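Local structure of ATP-dependent RNA helicase HrpB (Escherichia coli, 6EUD) at residues 436-441 / 459-464; 432-437 / 483-488; 637-642 / 720-725. The protein hydrolyses ATP to ADP and phosphate as a DEAH/RHA-type RNA helicase that binds single-stranded RNA. One frame throughout, in Å; residues are numbered along the deposited sequence.

How the interactions relate
Interactions 1 and 2 start from the same helix, 433-447, and share Ala436 and Ala437; their centres lie about 9 Å apart. Interaction 2 joins the first turns of this helix to the loop before helix 491-498, while interaction 1, further along it, joins it to helix 457-462. They touch where Thr438 meets Asp487 and Phe461 meets Ala486, which makes them one continuous patch of an all-helical region. Interaction 3 follows later in the chain, its centre about 62 Å from that of interaction 1, and joins helix 631-646 to the residues directly following strand 717-721. The contacts lie in two separate regions of an elongated protein, away from the predicted ATP-binding residues and the DEFH box.

Interaction 1: 436-441 / 459-464; sequences AATAAK and VAFSRN
Phe461 points its ring at helix 433-447, where Thr438 and Lys441, one turn apart, receive it. With CG anti to the backbone N (chi1 -176°), the ring leaves its own short helix and comes up beside the methyl of Thr438, the two side chains crossing at about a right angle. Thr438 CG2 is 3.7 Å from Phe461 CE2 and nearly as close to CZ, approaching obliquely. The backbone of the same residue adds a contact: Thr438 O lies in the plane of the ring, at its edge, 3.8 Å from Phe461 CE2. The start of the Lys441 chain meets the ring obliquely, CG 3.9 Å from Phe461 CD2, and the chain then bends at chi2 (136°), which carries CD toward Phe461 O. A weak hydrogen bond from NZ to Phe461 O is modelled there, but it is doubtful because the amine is too close to a neighbouring atom. The hydroxyl of Thr438 is engaged by Asp434 O and Asp487 N, which leaves its methyl for the ring, while Ile491 of helix 491-498 also packs on Phe461. Such helix-to-helix packing through one aromatic side chain is consistent with the helical-bundle domain of DEAH/RHA helicases.

Interaction 2: 432-437 / 483-488; sequences NDDEAA and GGEADS
Asp434 and Ala437 in the first turns of helix 433-447 dock onto Gly484, Glu485 and Ala486 of the loop between helices 466-479 and 491-498, a surface contact between a helix N-terminus and an extended loop in the all-helical region. The helix begins with an N-cap: Asn432 OD1 accepts from Glu435 N at 2.9 Å, nearly straight, and more weakly from Asp434 N. Just beyond the cap the loop passes very close, with the CA atoms of Asp434 and Gly484 4.3 Å apart. Gly484 makes this possible, since a CB on it would run into Asp433 O; instead its CA carries a CH...O contact to that carbonyl, 3.4 Å from CA to Asp433 O. A water bridges the same two residues, donating to Asp433 O and accepting from Gly484 N. Further along, the methyl of Ala437 lies against the loop backbone, CB 3.8 Å from Gly484 O, and meets Ala486 CB. Phe461 packs on Ala486 too, joining this loop to helix 457-462. The direct hydrogen bond across the contact belongs to Asp434: Glu485 N donates to OD1 at 2.6 Å, almost straight at 172° yet arriving from above the carboxylate plane, 41° out of it.

Interaction 3: 637-642 / 720-725; sequences RLRLLC and IRYHED
Arg639 lays the aliphatic part of its side chain over one face of the Tyr722 ring. Its CG sits 3.5 Å from the ring centroid, 18° off the normal, a CH-pi contact displaced slightly toward CD2. CD keeps to the same side of the plane but lies beyond the CD2-CE2 rim, the guanidinium plane turned 31° from the ring. Ile720 CG2 covers the opposite face near the rim, so the aromatic ring is held between the two. Beside it, Leu638 splits its methyls: CD1 lies 3.7 Å from Tyr722 O, while CD2 reaches Glu724 OE1 at 3.5 Å. One turn on, Cys642 SG approaches His723 O to 3.2 Å. An alanine in place of Tyr722 would probably open a gap between Arg639 and Ile720 and leave Pro707 O without the phenol hydroxyl that hydrogen-bonds to it. The second shell fixes these groups: Arg639 NE is hydrogen-bonded to Leu706 O, Gln635 OE1 accepts from Tyr722 N, and Lys645 NZ binds Glu724 O, so helix 631-646 grips the segment on both sides of His723. Leu702 of helix 696-705 packs against Arg639, and Ile746 of strand 745-746 touches Tyr722, which places the ring between the helices and the C-terminal sheet.

Interaction 1: 436-441 / 459-464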
loop_
_atom_site.group_PDB
_atom_site.type_symbol
_atom_site.label_atom_id
_atom_site.label_comp_id
_atom_site.label_asym_id
_atom_site.label_seq_id
_atom_site.Cartn_x
_atom_site.Cartn_y
_atom_site.Cartn_z
ATOM N N ALA A 436 -28.175 6.973 -14.777
ATOM C CA ALA A 436 -27.926 7.308 -13.379
ATOM C C ALA A 436 -28.541 6.260 -12.440
ATOM O O ALA A 436 -27.830 5.709 -11.582
ATOM C CB ALA A 436 -28.449 8.688 -13.056
ATOM N N ALA A 437 -29.843 5.991 -12.598
ATOM C CA ALA A 437 -30.541 5.025 -11.748
ATOM C C ALA A 437 -29.898 3.631 -11.861
ATOM O O ALA A 437 -29.800 2.895 -10.879
ATOM C CB ALA A 437 -32.017 4.957 -12.112
ATOM N N THR A 438 -29.452 3.280 -13.063
ATOM C CA THR A 438 -28.759 2.015 -13.263
ATOM C C THR A 438 -27.449 1.982 -12.460
ATOM O O THR A 438 -27.178 1.021 -11.730
ATOM C CB THR A 438 -28.469 1.765 -14.760
ATOM O OG1 THR A 438 -29.695 1.844 -15.508
ATOM C CG2 THR A 438 -27.835 0.398 -14.955
ATOM N N ALA A 439 -26.649 3.034 -12.598
ATOM C CA ALA A 439 -25.397 3.151 -11.857
ATOM C C ALA A 439 -25.609 3.079 -10.336
ATOM O O ALA A 439 -24.812 2.471 -9.629
ATOM C CB ALA A 439 -24.664 4.463 -12.235
ATOM N N ALA A 440 -26.686 3.678 -9.836
ATOM C CA ALA A 440 -26.913 3.781 -8.392
ATOM C C ALA A 440 -27.213 2.418 -7.789
ATOM O O ALA A 440 -26.759 2.090 -6.679
ATOM C CB ALA A 440 -28.058 4.755 -8.094
ATOM N N LYS A 441 -27.997 1.636 -8.516
ATOM C CA LYS A 441 -28.323 0.290 -8.089
ATOM C C LYS A 441 -27.081 -0.603 -8.117
ATOM O O LYS A 441 -26.800 -1.328 -7.152
ATOM C CB LYS A 441 -29.421 -0.308 -8.969
ATOM C CG LYS A 441 -29.712 -1.757 -8.624
ATOM C CD LYS A 441 -31.190 -2.048 -8.569
ATOM C CE LYS A 441 -31.405 -3.353 -7.839
ATOM N NZ LYS A 441 -32.841 -3.715 -7.794
ATOM N N VAL A 459 -28.090 -10.789 -12.117
ATOM C CA VAL A 459 -29.095 -11.395 -11.250
ATOM C C VAL A 459 -29.368 -10.485 -10.058
ATOM O O VAL A 459 -30.517 -10.167 -9.785
ATOM C CB VAL A 459 -28.676 -12.800 -10.755
ATOM C CG1 VAL A 459 -29.465 -13.162 -9.533
ATOM C CG2 VAL A 459 -28.893 -13.843 -11.863
ATOM N N ALA A 460 -28.320 -10.043 -9.370
ATOM C CA ALA A 460 -28.501 -9.159 -8.223
ATOM C C ALA A 460 -29.234 -7.872 -8.642
ATOM O O ALA A 460 -30.150 -7.395 -7.945
ATOM C CB ALA A 460 -27.160 -8.838 -7.581
ATOM N N PHE A 461 -28.854 -7.350 -9.808
ATOM C CA PHE A 461 -29.455 -6.136 -10.358
ATOM C C PHE A 461 -30.967 -6.251 -10.512
ATOM O O PHE A 461 -31.691 -5.306 -10.238
ATOM C CB PHE A 461 -28.824 -5.799 -11.711
ATOM C CG PHE A 461 -29.312 -4.504 -12.315
ATOM C CD1 PHE A 461 -30.394 -4.489 -13.196
ATOM C CD2 PHE A 461 -28.664 -3.304 -12.029
ATOM C CE1 PHE A 461 -30.829 -3.302 -13.760
ATOM C CE2 PHE A 461 -29.097 -2.123 -12.582
ATOM C CZ PHE A 461 -30.181 -2.117 -13.453
ATOM N N SER A 462 -31.435 -7.412 -10.954
ATOM C CA SER A 462 -32.856 -7.616 -11.182
ATOM C C SER A 462 -33.606 -7.801 -9.864
ATOM O O SER A 462 -34.825 -7.744 -9.845
ATOM C CB SER A 462 -33.100 -8.835 -12.064
ATOM O OG SER A 462 -32.941 -10.008 -11.281
ATOM N N ARG A 463 -32.896 -8.044 -8.768
ATOM C CA ARG A 463 -33.568 -8.204 -7.481
ATOM C C ARG A 463 -33.925 -6.842 -6.960
ATOM O O ARG A 463 -33.183 -5.894 -7.169
ATOM C CB ARG A 463 -32.702 -8.932 -6.469
ATOM C CG ARG A 463 -32.187 -10.246 -6.964
ATOM C CD ARG A 463 -31.677 -11.054 -5.813
ATOM N NE ARG A 463 -31.062 -12.286 -6.276
ATOM C CZ ARG A 463 -31.748 -13.350 -6.677
ATOM N NH1 ARG A 463 -33.077 -13.337 -6.678
ATOM N NH2 ARG A 463 -31.097 -14.431 -7.077
ATOM N N ASN A 464 -35.066 -6.719 -6.298
ATOM C CA ASN A 464 -35.485 -5.406 -5.859
ATOM C C ASN A 464 -35.414 -5.370 -4.330
ATOM O O ASN A 464 -36.391 -5.128 -3.641
ATOM C CB ASN A 464 -36.878 -5.090 -6.418
ATOM C CG ASN A 464 -37.252 -3.664 -6.228
ATOM O OD1 ASN A 464 -36.450 -2.906 -5.723
ATOM N ND2 ASN A 464 -38.467 -3.282 -6.610
#

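Interaction 2: 432-437 / 483-488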
loop_
_atom_site.group_PDB
_atom_site.type_symbol
_atom_site.label_atom_id
_atom_site.label_comp_id
_atom_site.label_asym_id
_atom_site.label_seq_id
_atom_site.Cartn_x
_atom_site.Cartn_y
_atom_site.Cartn_z
ATOM N N ASN A 432 -27.430 10.224 -18.619
ATOM C CA ASN A 432 -28.812 10.618 -18.374
ATOM C C ASN A 432 -29.341 9.947 -17.102
ATOM O O ASN A 432 -28.651 9.135 -16.469
ATOM C CB ASN A 432 -29.705 10.246 -19.556
ATOM C CG ASN A 432 -29.600 8.791 -19.892
ATOM O OD1 ASN A 432 -29.993 7.940 -19.094
ATOM N ND2 ASN A 432 -29.054 8.485 -21.067
ATOM N N ASP A 433 -30.580 10.271 -16.755
ATOM C CA ASP A 433 -31.145 9.844 -15.496
ATOM C C ASP A 433 -31.438 8.343 -15.453
ATOM O O ASP A 433 -31.489 7.759 -14.380
ATOM C CB ASP A 433 -32.398 10.666 -15.196
ATOM C CG ASP A 433 -32.096 12.163 -15.081
ATOM O OD1 ASP A 433 -30.892 12.525 -15.019
ATOM O OD2 ASP A 433 -33.051 12.979 -15.046
ATOM N N ASP A 434 -31.575 7.707 -16.610
ATOM C CA ASP A 434 -31.781 6.261 -16.654
ATOM C C ASP A 434 -30.458 5.537 -16.407
ATOM O O ASP A 434 -30.395 4.563 -15.659
ATOM C CB ASP A 434 -32.407 5.845 -17.997
ATOM C CG ASP A 434 -33.895 6.254 -18.109
ATOM O OD1 ASP A 434 -34.507 6.657 -17.093
ATOM O OD2 ASP A 434 -34.471 6.162 -19.213
ATOM N N GLU A 435 -29.393 6.033 -17.028
ATOM C CA GLU A 435 -28.048 5.548 -16.735
ATOM C C GLU A 435 -27.712 5.834 -15.284
ATOM O O GLU A 435 -27.054 5.031 -14.626
ATOM C CB GLU A 435 -27.004 6.189 -17.655
ATOM C CG GLU A 435 -27.017 5.626 -19.074
ATOM C CD GLU A 435 -25.891 6.148 -19.959
ATOM O OE1 GLU A 435 -25.049 6.944 -19.483
ATOM O OE2 GLU A 435 -25.863 5.767 -21.151
ATOM N N ALA A 436 -28.175 6.973 -14.777
ATOM C CA ALA A 436 -27.926 7.308 -13.379
ATOM C C ALA A 436 -28.541 6.260 -12.440
ATOM O O ALA A 436 -27.830 5.709 -11.582
ATOM C CB ALA A 436 -28.449 8.688 -13.056
ATOM N N ALA A 437 -29.843 5.991 -12.598
ATOM C CA ALA A 437 -30.541 5.025 -11.748
ATOM C C ALA A 437 -29.898 3.631 -11.861
ATOM O O ALA A 437 -29.800 2.895 -10.879
ATOM C CB ALA A 437 -32.017 4.957 -12.112
ATOM N N GLY A 483 -35.787 10.258 -10.757
ATOM C CA GLY A 483 -36.886 9.957 -11.664
ATOM C C GLY A 483 -36.519 9.092 -12.856
ATOM O O GLY A 483 -37.369 8.805 -13.698
ATOM N N GLY A 484 -35.259 8.677 -12.943
ATOM C CA GLY A 484 -34.836 7.802 -14.024
ATOM C C GLY A 484 -35.280 6.361 -13.810
ATOM O O GLY A 484 -35.604 5.975 -12.691
ATOM N N GLU A 485 -35.298 5.567 -14.882
ATOM C CA GLU A 485 -35.655 4.146 -14.791
ATOM C C GLU A 485 -34.435 3.271 -15.067
ATOM O O GLU A 485 -33.833 3.370 -16.137
ATOM C CB GLU A 485 -36.767 3.808 -15.777
ATOM C CG GLU A 485 -37.993 4.678 -15.629
ATOM C CD GLU A 485 -39.142 3.940 -15.002
ATOM O OE1 GLU A 485 -38.886 2.859 -14.435
ATOM O OE2 GLU A 485 -40.289 4.439 -15.079
ATOM N N ALA A 486 -34.051 2.428 -14.110
ATOM C CA ALA A 486 -32.847 1.612 -14.316
ATOM C C ALA A 486 -33.102 0.548 -15.405
ATOM O O ALA A 486 -34.236 0.075 -15.575
ATOM C CB ALA A 486 -32.403 0.964 -13.014
ATOM N N ASP A 487 -32.062 0.213 -16.166
ATOM C CA ASP A 487 -32.172 -0.798 -17.213
ATOM C C ASP A 487 -30.860 -1.566 -17.373
ATOM O O ASP A 487 -29.797 -0.965 -17.572
ATOM C CB ASP A 487 -32.570 -0.179 -18.560
ATOM C CG ASP A 487 -32.998 -1.248 -19.592
ATOM O OD1 ASP A 487 -32.115 -1.965 -20.125
ATOM O OD2 ASP A 487 -34.217 -1.371 -19.870
ATOM N N SER A 488 -30.955 -2.898 -17.333
ATOM C CA SER A 488 -29.779 -3.770 -17.325
ATOM C C SER A 488 -28.942 -3.620 -18.593
ATOM O O SER A 488 -27.739 -3.852 -18.583
ATOM C CB SER A 488 -30.188 -5.233 -17.153
ATOM O OG SER A 488 -31.000 -5.631 -18.236
HETATM O O HOH W 1 -32.620 8.905 -11.922
#

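Interaction 3: 637-642 / 720-725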
loop_
_atom_site.group_PDB
_atom_site.type_symbol
_atom_site.label_atom_id
_atom_site.label_comp_id
_atom_site.label_asym_id
_atom_site.label_seq_id
_atom_site.Cartn_x
_atom_site.Cartn_y
_atom_site.Cartn_z
ATOM N N ARG A 637 28.156 4.699 -22.612
ATOM C CA ARG A 637 27.142 4.205 -21.680
ATOM C C ARG A 637 27.776 3.922 -20.309
ATOM O O ARG A 637 27.246 4.347 -19.302
ATOM C CB ARG A 637 26.441 2.956 -22.212
ATOM C CG ARG A 637 25.179 2.618 -21.400
ATOM C CD ARG A 637 24.578 1.277 -21.791
ATOM N NE ARG A 637 25.519 0.193 -21.543
ATOM C CZ ARG A 637 25.585 -0.500 -20.413
ATOM N NH1 ARG A 637 24.742 -0.241 -19.421
ATOM N NH2 ARG A 637 26.486 -1.463 -20.282
ATOM N N LEU A 638 28.934 3.263 -20.291
ATOM C CA LEU A 638 29.642 2.993 -19.050
ATOM C C LEU A 638 30.113 4.299 -18.371
ATOM O O LEU A 638 30.043 4.433 -17.140
ATOM C CB LEU A 638 30.821 2.054 -19.320
ATOM C CG LEU A 638 30.437 0.617 -19.666
ATOM C CD1 LEU A 638 31.629 -0.233 -20.101
ATOM C CD2 LEU A 638 29.764 -0.006 -18.463
ATOM N N ARG A 639 30.572 5.271 -19.157
ATOM C CA ARG A 639 30.973 6.555 -18.578
ATOM C C ARG A 639 29.799 7.265 -17.925
ATOM O O ARG A 639 29.962 7.917 -16.884
ATOM C CB ARG A 639 31.604 7.446 -19.640
ATOM C CG ARG A 639 33.009 6.969 -19.990
ATOM C CD ARG A 639 33.468 7.492 -21.343
ATOM N NE ARG A 639 33.589 8.944 -21.290
ATOM C CZ ARG A 639 33.476 9.722 -22.354
ATOM N NH1 ARG A 639 33.230 9.178 -23.544
ATOM N NH2 ARG A 639 33.569 11.035 -22.222
ATOM N N LEU A 640 28.613 7.138 -18.525
ATOM C CA LEU A 640 27.396 7.702 -17.928
ATOM C C LEU A 640 27.052 7.020 -16.595
ATOM O O LEU A 640 26.652 7.681 -15.633
ATOM C CB LEU A 640 26.223 7.598 -18.904
ATOM C CG LEU A 640 26.364 8.611 -20.046
ATOM C CD1 LEU A 640 25.310 8.376 -21.147
ATOM C CD2 LEU A 640 26.295 10.039 -19.477
ATOM N N LEU A 641 27.237 5.704 -16.539
ATOM C CA LEU A 641 27.014 4.959 -15.316
ATOM C C LEU A 641 27.978 5.439 -14.242
ATOM O O LEU A 641 27.554 5.669 -13.103
ATOM C CB LEU A 641 27.194 3.453 -15.523
ATOM C CG LEU A 641 26.136 2.688 -16.312
ATOM C CD1 LEU A 641 26.519 1.200 -16.417
ATOM C CD2 LEU A 641 24.759 2.869 -15.684
ATOM N N CYS A 642 29.264 5.585 -14.601
ATOM C CA CYS A 642 30.294 5.982 -13.628
ATOM C C CYS A 642 30.123 7.418 -13.150
ATOM O O CYS A 642 30.280 7.682 -11.966
ATOM C CB CYS A 642 31.692 5.789 -14.213
ATOM S SG CYS A 642 32.058 4.029 -14.396
ATOM N N ILE A 720 41.292 5.668 -21.682
ATOM C CA ILE A 720 40.851 5.194 -20.387
ATOM C C ILE A 720 39.785 4.107 -20.583
ATOM O O ILE A 720 38.891 4.256 -21.410
ATOM C CB ILE A 720 40.298 6.348 -19.553
ATOM C CG1 ILE A 720 41.406 7.376 -19.269
ATOM C CG2 ILE A 720 39.654 5.830 -18.282
ATOM C CD1 ILE A 720 40.948 8.545 -18.386
ATOM N N ARG A 721 39.895 3.015 -19.840
ATOM C CA ARG A 721 38.979 1.895 -19.976
ATOM C C ARG A 721 37.980 1.929 -18.825
ATOM O O ARG A 721 38.310 1.622 -17.672
ATOM C CB ARG A 721 39.758 0.563 -20.002
ATOM C CG ARG A 721 38.955 -0.673 -20.454
ATOM C CD ARG A 721 39.415 -1.957 -19.713
ATOM N NE ARG A 721 40.870 -2.047 -19.702
ATOM C CZ ARG A 721 41.596 -2.572 -18.720
ATOM N NH1 ARG A 721 41.023 -3.074 -17.633
ATOM N NH2 ARG A 721 42.913 -2.578 -18.832
ATOM N N TYR A 722 36.756 2.340 -19.119
ATOM C CA TYR A 722 35.758 2.398 -18.066
ATOM C C TYR A 722 35.060 1.061 -17.926
ATOM O O TYR A 722 35.072 0.225 -18.835
ATOM C CB TYR A 722 34.739 3.504 -18.336
ATOM C CG TYR A 722 35.336 4.888 -18.281
ATOM C CD1 TYR A 722 35.356 5.611 -17.097
ATOM C CD2 TYR A 722 35.916 5.458 -19.412
ATOM C CE1 TYR A 722 35.916 6.877 -17.052
ATOM C CE2 TYR A 722 36.461 6.713 -19.378
ATOM C CZ TYR A 722 36.458 7.414 -18.197
ATOM O OH TYR A 722 37.011 8.656 -18.164
ATOM N N HIS A 723 34.456 0.878 -16.767
ATOM C CA HIS A 723 33.810 -0.359 -16.417
ATOM C C HIS A 723 32.669 -0.041 -15.452
ATOM O O HIS A 723 32.745 0.940 -14.697
ATOM C CB HIS A 723 34.816 -1.323 -15.799
ATOM C CG HIS A 723 34.292 -2.707 -15.619
ATOM N ND1 HIS A 723 33.514 -3.071 -14.540
ATOM C CD2 HIS A 723 34.428 -3.821 -16.379
ATOM C CE1 HIS A 723 33.196 -4.350 -14.643
ATOM N NE2 HIS A 723 33.740 -4.829 -15.745
ATOM N N GLU A 724 31.615 -0.855 -15.473
ATOM C CA GLU A 724 30.446 -0.584 -14.633
ATOM C C GLU A 724 30.813 -0.652 -13.160
ATOM O O GLU A 724 30.290 0.133 -12.370
ATOM C CB GLU A 724 29.277 -1.544 -14.952
ATOM C CG GLU A 724 29.522 -3.017 -14.685
ATOM C CD GLU A 724 29.982 -3.798 -15.922
ATOM O OE1 GLU A 724 30.296 -3.177 -16.967
ATOM O OE2 GLU A 724 30.029 -5.048 -15.841
ATOM N N ASP A 725 31.735 -1.559 -12.814
ATOM C CA ASP A 725 32.116 -1.823 -11.428
ATOM C C ASP A 725 33.605 -1.539 -11.123
ATOM O O ASP A 725 33.929 -0.953 -10.086
ATOM C CB ASP A 725 31.793 -3.286 -11.062
ATOM C CG ASP A 725 30.291 -3.569 -11.005
ATOM O OD1 ASP A 725 29.519 -2.694 -10.544
ATOM O OD2 ASP A 725 29.880 -4.666 -11.443
#